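Local atomic coordinates of class II aldolase/adducin N-terminal domain-containing protein (Thermoplasma acidophilum, PDB entry 3M4R), a protein that binds zinc through its N-terminal class II aldolase/adducin-type domain, the part described here, and may act as an oxidoreductase in the full-length protein, its precise function being unknown. Residues 130-135 with 186-191. Residues are numbered along the deposited sequence; the frame is centred on the assembly and turned at random.
With ZN (zinc ion), chain B.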
loop_
_atom_site.group_PDB
_atom_site.type_symbol
_atom_site.label_atom_id
_atom_site.label_comp_id
_atom_site.label_asym_id
_atom_site.label_seq_id
_atom_site.Cartn_x
_atom_site.Cartn_y
_atom_site.Cartn_z
ATOM N N HIS A 130 -2.261 -1.250 1.184
ATOM C CA HIS A 130 -2.859 -0.097 1.822
ATOM C C HIS A 130 -4.383 -0.242 1.749
ATOM O O HIS A 130 -4.916 -0.363 0.655
ATOM C CB HIS A 130 -2.470 1.173 1.077
ATOM C CG HIS A 130 -3.037 2.409 1.676
ATOM N ND1 HIS A 130 -3.204 2.561 3.040
ATOM C CD2 HIS A 130 -3.521 3.538 1.102
ATOM C CE1 HIS A 130 -3.738 3.750 3.269
ATOM N NE2 HIS A 130 -3.967 4.343 2.111
ATOM N N SER A 131 -5.065 -0.184 2.901
ATOM C CA SER A 131 -6.520 -0.124 2.941
ATOM C C SER A 131 -7.032 1.035 3.809
ATOM O O SER A 131 -6.312 1.614 4.605
ATOM C CB SER A 131 -7.087 -1.434 3.483
ATOM O OG SER A 131 -6.991 -1.476 4.902
ATOM N N HIS A 132 -8.308 1.327 3.662
ATOM C CA HIS A 132 -8.986 2.267 4.518
ATOM C C HIS A 132 -9.952 1.456 5.403
ATOM O O HIS A 132 -11.125 1.774 5.518
ATOM C CB HIS A 132 -9.712 3.327 3.687
ATOM C CG HIS A 132 -8.798 4.144 2.818
ATOM N ND1 HIS A 132 -9.275 4.918 1.785
ATOM C CD2 HIS A 132 -7.445 4.297 2.814
ATOM C CE1 HIS A 132 -8.259 5.513 1.177
ATOM N NE2 HIS A 132 -7.141 5.165 1.789
ATOM N N ALA A 133 -9.429 0.397 6.018
ATOM C CA ALA A 133 -10.243 -0.579 6.759
ATOM C C ALA A 133 -11.127 0.125 7.775
ATOM O O ALA A 133 -10.630 0.906 8.584
ATOM C CB ALA A 133 -9.345 -1.571 7.454
ATOM N N ASP A 134 -12.431 -0.138 7.706
ATOM C CA ASP A 134 -13.399 0.452 8.632
ATOM C C ASP A 134 -13.031 0.343 10.139
ATOM O O ASP A 134 -13.083 1.331 10.852
ATOM C CB ASP A 134 -14.791 -0.143 8.397
ATOM C CG ASP A 134 -15.852 0.571 9.200
ATOM O OD1 ASP A 134 -16.054 1.776 8.905
ATOM O OD2 ASP A 134 -16.452 -0.052 10.132
ATOM N N ALA A 135 -12.672 -0.843 10.608
ATOM C CA ALA A 135 -12.281 -1.030 12.001
ATOM C C ALA A 135 -11.016 -0.231 12.378
ATOM O O ALA A 135 -10.829 0.139 13.536
ATOM C CB ALA A 135 -12.078 -2.520 12.311
ATOM N N ARG A 186 -3.802 7.132 11.509
ATOM C CA ARG A 186 -5.036 7.512 12.162
ATOM C C ARG A 186 -5.933 8.306 11.233
ATOM O O ARG A 186 -5.469 9.175 10.514
ATOM C CB ARG A 186 -4.786 8.281 13.464
ATOM C CG ARG A 186 -4.048 7.433 14.490
ATOM C CD ARG A 186 -3.973 8.119 15.857
ATOM N NE ARG A 186 -5.265 8.126 16.523
ATOM C CZ ARG A 186 -5.440 8.043 17.837
ATOM N NH1 ARG A 186 -6.663 8.077 18.319
ATOM N NH2 ARG A 186 -4.404 7.905 18.662
ATOM N N LYS A 187 -7.214 7.955 11.259
ATOM C CA LYS A 187 -8.260 8.571 10.437
ATOM C C LYS A 187 -8.069 8.410 8.940
ATOM O O LYS A 187 -8.592 9.236 8.170
ATOM C CB LYS A 187 -8.436 10.050 10.779
ATOM C CG LYS A 187 -8.581 10.325 12.245
ATOM C CD LYS A 187 -9.280 11.692 12.533
ATOM C CE LYS A 187 -9.286 11.983 14.020
ATOM N NZ LYS A 187 -8.928 13.410 14.245
ATOM N N HIS A 188 -7.295 7.381 8.543
ATOM C CA HIS A 188 -6.982 7.094 7.147
ATOM C C HIS A 188 -7.036 5.589 6.910
ATOM O O HIS A 188 -7.877 5.127 6.173
ATOM C CB HIS A 188 -5.589 7.638 6.790
ATOM C CG HIS A 188 -5.205 7.481 5.338
ATOM N ND1 HIS A 188 -4.036 8.014 4.831
ATOM C CD2 HIS A 188 -5.815 6.858 4.293
ATOM C CE1 HIS A 188 -3.921 7.690 3.554
ATOM N NE2 HIS A 188 -4.998 7.012 3.191
ATOM N N GLY A 189 -6.126 4.825 7.505
ATOM C CA GLY A 189 -6.134 3.389 7.279
ATOM C C GLY A 189 -4.870 2.723 7.757
ATOM O O GLY A 189 -4.290 3.104 8.787
ATOM N N LEU A 190 -4.440 1.728 6.985
ATOM C CA LEU A 190 -3.350 0.866 7.374
ATOM C C LEU A 190 -2.429 0.595 6.214
ATOM O O LEU A 190 -2.881 0.411 5.077
ATOM C CB LEU A 190 -3.914 -0.452 7.864
ATOM C CG LEU A 190 -2.929 -1.557 8.284
ATOM C CD1 LEU A 190 -2.061 -1.172 9.514
ATOM C CD2 LEU A 190 -3.781 -2.777 8.659
ATOM N N LEU A 191 -1.138 0.505 6.527
ATOM C CA LEU A 191 -0.160 -0.050 5.643
ATOM C C LEU A 191 0.473 -1.293 6.232
ATOM O O LEU A 191 0.934 -1.299 7.389
ATOM C CB LEU A 191 0.929 0.956 5.394
ATOM C CG LEU A 191 0.540 2.173 4.552
ATOM C CD1 LEU A 191 1.494 3.295 4.925
ATOM C CD2 LEU A 191 0.605 1.824 3.026
HETATM ZN ZN ZN B . -5.214 6.051 1.497
HETATM O O HOH W 1 -6.259 7.697 0.959
#
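His130, His132 and His188 converge on one zinc ion through their NE2 atoms, the shortest of the three histidine bonds being His188 NE2 to zinc, 2.0 Å. The His130 ring turns its edge toward the face of His188, planes at 85°; the His132 ring is inclined to His188 at 56°. With CG anti to its backbone N (chi1 -180°), His130 lies over the antiparallel pairing of strands 127-131 and 189-194, and its ND1 donates to Leu190 O at 3.0 Å. That nearly straight bond approaches from above the carbonyl plane, whereas Ser131 N reaches the same oxygen within the plane. Held at ND1 by this carbonyl and at NE2 by zinc, the His130 ring is fixed in its rotation. Leu190 N returns a bond to Ser131 O at 3.0 Å. Packing is tight at Gly189, whose CA makes a CA-H...O contact of 3.2 Å with Ser131 O. Leu191 CD2 rests against His130 CB at 3.7 Å. Beyond His132 the two segments diverge: the side chains of Asp134 and Lys187 are exposed, and partly exposed His132 borders this looser side. Glu116 and a water complete the coordination, giving the three-histidine, one-glutamate zinc site characteristic of AraD-like class II aldolases.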